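Local coordinates for protein mandelate racemase/muconate lactonizing enzyme (Jannaschia sp., PDB 4J3Z) that probably catalyses a racemisation, isomerisation or lyase reaction through a metal-stabilised enolate intermediate, as do members of the enolase superfamily, at residues Trp24-Val29 / Ile367-Ala372; Ala313-Trp318 / Glu343-Gly348. All coordinates share one frame; numbering follows the deposited sequence.

Overall arrangement
Contact 1 joins the N-terminal antiparallel sheet to the C-terminal strand 368-369 and the helix that follows it, whereas contact 2 stays within the C-terminal half of the chain and packs the start of helix 315-327 against the place where helix 340-345 gives way to strand 346-347. Their centres lie about 8 Å apart, and strands 346-347 and 368-369 pair antiparallel, so both contacts use one small two-stranded sheet. The nearest tie between them is N370 ND2 to A344 O at 2.6 Å, a probable hydrogen bond. Contact 2 is buried and wholly apolar; contact 1, farther from the chain's centre, is partly buried, adding a salt bridge to its leucine pair.

Contact 1: residues Trp24-Val29 / Ile367-Ala372; sequences WLLVRV and ITLNDA
R28 and D371 form the polar half of this contact, and L26 and L369 the apolar half. The salt bridge converges on a single carboxylate oxygen: R28 NH2 reaches D371 OD1 at 2.8 Å with an N-H...O angle of 147°, while the second bond, from R28 NH1 to the same oxygen at 3.1 Å, is weak. D371 OD1 lies close to the guanidinium plane, but NH2 meets it from above the carboxylate plane, and the two planes stand 73° apart. The pair is therefore crossed, unlike a coplanar, two-oxygen fork. L369 CD2 packs over one face of the guanidinium, offset toward its rim, 3.9 Å from R28 NH2. The other methyl of L369, CD1, meets L26 CD1 at 3.7 Å.

With CG anti to the backbone N (chi1 -177°), the R28 chain runs out from the strand and bends at chi3, which carries the guanidinium to D371 in the first turn of helix 371-376. Around the leucines, L38 and F10 of the flanking strands also touch L369, and L345 touches both L26 and L369. Strand 24-31 is itself held in the middle of its sheet, with backbone bonds from L26 to F10 and from L25 to V41. The segments do not pair as strands: the nearest CA atoms, of R28 and L369, are 8.6 Å apart. The C-terminal segment instead returns to pack its side chains across the face of the three-stranded sheet, as in the enolase superfamily, where the segment after the barrel packs against the N-terminal capping domain.

Contact 2: residues Ala313-Trp318 / Glu343-Gly348; sequences AGPVEW and EALVTG
A small, buried, apolar contact joins the first turn of helix 315-327 to the place where helix 340-345 gives way to strand 346-347, at the side of the barrel facing the N-terminal domain. P315 faces V346, and their CA atoms, 7.1 Å apart, are the nearest pair of the two backbones. V346 CG2 does most of the touching, lying 3.6 Å from P315 CB and 3.7 Å from P315 CG, so this one methyl spans an edge of the pyrrolidine ring. V346 CG1 stands farther off, 4.1 Å from P315 CG. The valine torsion sets this division: with CG1 anti to the carbonyl carbon (chi1 -72°), CG2 falls between backbone N and carbonyl carbon and is turned to the proline. L345 adds a looser touch, its CD2 at 4.4 Å from P315 CD, extending the contact to the nitrogen-bound end of the ring.

P315 directly follows the N-cap residue G314, whose O accepts a bond from W318 N at 3.2 Å. W24 of strand 24-31 touches both P315 and L345, bringing the N-terminal domain onto the same apolar patch. The E40 carboxylate accepts bonds from the backbone N of G314 (to OE2) and of E317 (to OE1), and H342 NE2 bonds A313 O, tying helix 340-345 to the residues before helix 315-327. The arrangement is a helix N-terminus with proline directly after the N-cap, packed where the small two-stranded sheet 346-347/368-369 adjoins helix 315-327, beside the modified TIM barrel of the enolase superfamily.

Contact 1: residues Trp24-Val29 / Ile367-Ala372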
# COMPACT_ATOMS: atom_id res chain seq x y z
N TRP D 24 -44.45 0.67 10.44
CA TRP D 24 -43.96 1.17 9.16
C TRP D 24 -44.32 2.64 9.02
O TRP D 24 -45.35 3.08 9.52
CB TRP D 24 -44.54 0.40 7.98
CG TRP D 24 -44.29 -1.08 8.01
CD1 TRP D 24 -43.19 -1.73 8.52
CD2 TRP D 24 -45.15 -2.10 7.50
NE1 TRP D 24 -43.32 -3.08 8.35
CE2 TRP D 24 -44.51 -3.34 7.72
CE3 TRP D 24 -46.41 -2.09 6.89
CZ2 TRP D 24 -45.09 -4.56 7.35
CZ3 TRP D 24 -46.98 -3.31 6.51
CH2 TRP D 24 -46.32 -4.52 6.75
N LEU D 25 -43.46 3.40 8.33
CA LEU D 25 -43.67 4.82 8.12
C LEU D 25 -43.90 5.13 6.65
O LEU D 25 -42.95 5.21 5.86
CB LEU D 25 -42.46 5.62 8.64
CG LEU D 25 -42.42 6.02 10.11
CD1 LEU D 25 -40.98 5.99 10.62
CD2 LEU D 25 -43.04 7.40 10.29
N LEU D 26 -45.16 5.34 6.30
CA LEU D 26 -45.53 5.57 4.90
C LEU D 26 -45.89 7.02 4.64
O LEU D 26 -46.54 7.66 5.47
CB LEU D 26 -46.69 4.67 4.49
CG LEU D 26 -46.68 3.18 4.83
CD1 LEU D 26 -47.82 2.49 4.10
CD2 LEU D 26 -45.35 2.51 4.49
N VAL D 27 -45.45 7.53 3.49
CA VAL D 27 -45.78 8.89 3.03
C VAL D 27 -46.59 8.85 1.73
O VAL D 27 -46.33 8.03 0.84
CB VAL D 27 -44.51 9.78 2.87
CG1 VAL D 27 -43.63 9.73 4.11
CG2 VAL D 27 -43.71 9.40 1.62
N ARG D 28 -47.58 9.73 1.62
CA ARG D 28 -48.33 9.88 0.37
C ARG D 28 -48.35 11.35 -0.04
O ARG D 28 -49.04 12.16 0.56
CB ARG D 28 -49.76 9.35 0.53
CG ARG D 28 -50.59 9.41 -0.74
CD ARG D 28 -52.05 9.59 -0.38
NE ARG D 28 -52.78 8.34 -0.47
CZ ARG D 28 -53.74 7.94 0.37
NH1 ARG D 28 -54.09 8.70 1.40
NH2 ARG D 28 -54.34 6.77 0.17
N VAL D 29 -47.56 11.68 -1.07
CA VAL D 29 -47.45 13.04 -1.59
C VAL D 29 -48.45 13.28 -2.72
O VAL D 29 -48.53 12.47 -3.65
CB VAL D 29 -46.02 13.33 -2.12
CG1 VAL D 29 -45.93 14.72 -2.74
CG2 VAL D 29 -44.99 13.19 -1.00
N ILE D 367 -48.69 0.48 -6.93
CA ILE D 367 -49.30 0.26 -5.62
C ILE D 367 -50.13 1.45 -5.17
O ILE D 367 -49.67 2.60 -5.19
CB ILE D 367 -48.25 -0.11 -4.53
CG1 ILE D 367 -47.09 0.90 -4.50
CG2 ILE D 367 -47.73 -1.52 -4.77
CD1 ILE D 367 -46.15 0.75 -3.33
N THR D 368 -51.38 1.18 -4.80
CA THR D 368 -52.23 2.18 -4.18
C THR D 368 -52.34 1.80 -2.70
O THR D 368 -52.32 0.62 -2.37
CB THR D 368 -53.62 2.22 -4.85
OG1 THR D 368 -53.46 2.41 -6.26
CG2 THR D 368 -54.48 3.36 -4.31
N LEU D 369 -52.43 2.80 -1.83
CA LEU D 369 -52.74 2.54 -0.43
C LEU D 369 -54.24 2.38 -0.27
O LEU D 369 -55.01 2.90 -1.07
CB LEU D 369 -52.22 3.68 0.45
CG LEU D 369 -52.23 3.48 1.96
CD1 LEU D 369 -51.16 2.49 2.41
CD2 LEU D 369 -52.07 4.80 2.67
N ASN D 370 -54.65 1.61 0.75
CA ASN D 370 -56.06 1.46 1.12
C ASN D 370 -56.25 2.13 2.46
O ASN D 370 -55.80 1.61 3.50
CB ASN D 370 -56.45 -0.02 1.24
CG ASN D 370 -56.03 -0.85 0.05
OD1 ASN D 370 -56.23 -0.46 -1.10
ND2 ASN D 370 -55.45 -2.01 0.31
N ASP D 371 -56.90 3.29 2.45
CA ASP D 371 -57.01 4.13 3.64
C ASP D 371 -57.57 3.43 4.88
O ASP D 371 -57.03 3.58 5.99
CB ASP D 371 -57.79 5.41 3.31
CG ASP D 371 -56.94 6.46 2.59
OD1 ASP D 371 -55.69 6.34 2.58
OD2 ASP D 371 -57.51 7.42 2.04
N ALA D 372 -58.64 2.65 4.70
CA ALA D 372 -59.31 1.98 5.81
C ALA D 372 -58.38 1.02 6.56
O ALA D 372 -58.35 1.02 7.79
CB ALA D 372 -60.56 1.26 5.31

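Contact 2: residues Ala313-Trp318 / Glu343-Gly348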
# COMPACT_ATOMS: atom_id res chain seq x y z
N ALA D 313 -39.47 -3.96 6.34
CA ALA D 313 -40.40 -2.85 6.34
C ALA D 313 -41.63 -3.23 5.52
O ALA D 313 -41.91 -4.42 5.32
CB ALA D 313 -39.73 -1.59 5.79
N GLY D 314 -42.36 -2.23 5.02
CA GLY D 314 -43.64 -2.48 4.35
C GLY D 314 -43.64 -2.72 2.85
O GLY D 314 -42.58 -2.86 2.23
N PRO D 315 -44.84 -2.77 2.25
CA PRO D 315 -44.99 -3.11 0.85
C PRO D 315 -44.63 -1.97 -0.13
O PRO D 315 -44.53 -2.21 -1.34
CB PRO D 315 -46.46 -3.48 0.74
CG PRO D 315 -47.13 -2.66 1.79
CD PRO D 315 -46.14 -2.47 2.90
N VAL D 316 -44.44 -0.76 0.39
CA VAL D 316 -44.01 0.34 -0.46
C VAL D 316 -42.50 0.27 -0.74
O VAL D 316 -42.10 0.25 -1.90
CB VAL D 316 -44.44 1.73 0.07
CG1 VAL D 316 -43.96 2.82 -0.87
CG2 VAL D 316 -45.96 1.81 0.19
N GLU D 317 -41.68 0.20 0.31
CA GLU D 317 -40.24 -0.05 0.14
C GLU D 317 -39.97 -1.34 -0.64
O GLU D 317 -38.99 -1.42 -1.39
CB GLU D 317 -39.51 -0.07 1.49
CG GLU D 317 -37.98 -0.13 1.39
CD GLU D 317 -37.30 -0.24 2.75
OE1 GLU D 317 -37.44 -1.29 3.40
OE2 GLU D 317 -36.62 0.73 3.17
N TRP D 318 -40.82 -2.35 -0.44
CA TRP D 318 -40.76 -3.61 -1.19
C TRP D 318 -40.93 -3.39 -2.68
O TRP D 318 -40.09 -3.82 -3.47
CB TRP D 318 -41.80 -4.61 -0.67
CG TRP D 318 -42.19 -5.73 -1.64
CD1 TRP D 318 -43.41 -5.93 -2.22
CD2 TRP D 318 -41.34 -6.79 -2.12
NE1 TRP D 318 -43.38 -7.04 -3.03
CE2 TRP D 318 -42.12 -7.59 -2.99
CE3 TRP D 318 -40.00 -7.13 -1.91
CZ2 TRP D 318 -41.61 -8.71 -3.63
CZ3 TRP D 318 -39.49 -8.26 -2.55
CH2 TRP D 318 -40.30 -9.03 -3.40
N GLU D 343 -50.11 -7.69 1.79
CA GLU D 343 -51.01 -7.77 0.63
C GLU D 343 -52.38 -7.10 0.87
O GLU D 343 -53.14 -6.86 -0.07
CB GLU D 343 -51.20 -9.24 0.19
CG GLU D 343 -51.87 -9.46 -1.16
CD GLU D 343 -51.03 -9.00 -2.35
OE1 GLU D 343 -49.78 -9.05 -2.29
OE2 GLU D 343 -51.64 -8.62 -3.37
N ALA D 344 -52.69 -6.81 2.13
CA ALA D 344 -53.91 -6.09 2.49
C ALA D 344 -53.71 -4.57 2.49
O ALA D 344 -54.58 -3.82 2.04
CB ALA D 344 -54.42 -6.55 3.85
N LEU D 345 -52.56 -4.12 3.02
CA LEU D 345 -52.31 -2.68 3.20
C LEU D 345 -52.35 -1.90 1.88
O LEU D 345 -52.85 -0.78 1.83
CB LEU D 345 -51.00 -2.41 3.97
CG LEU D 345 -50.66 -0.95 4.34
CD1 LEU D 345 -51.84 -0.21 4.97
CD2 LEU D 345 -49.45 -0.87 5.25
N VAL D 346 -51.83 -2.51 0.81
CA VAL D 346 -51.89 -1.92 -0.52
C VAL D 346 -52.65 -2.85 -1.49
O VAL D 346 -52.85 -4.03 -1.18
CB VAL D 346 -50.48 -1.62 -1.08
CG1 VAL D 346 -49.84 -0.44 -0.37
CG2 VAL D 346 -49.59 -2.86 -0.99
N THR D 347 -53.10 -2.31 -2.62
CA THR D 347 -53.45 -3.16 -3.76
C THR D 347 -52.43 -2.92 -4.88
O THR D 347 -52.17 -1.78 -5.26
CB THR D 347 -54.90 -2.97 -4.26
OG1 THR D 347 -55.03 -1.73 -4.97
CG2 THR D 347 -55.91 -3.02 -3.09
N GLY D 348 -51.83 -4.00 -5.38
CA GLY D 348 -50.82 -3.89 -6.45
C GLY D 348 -49.45 -4.43 -6.07
O GLY D 348 -48.57 -4.56 -6.93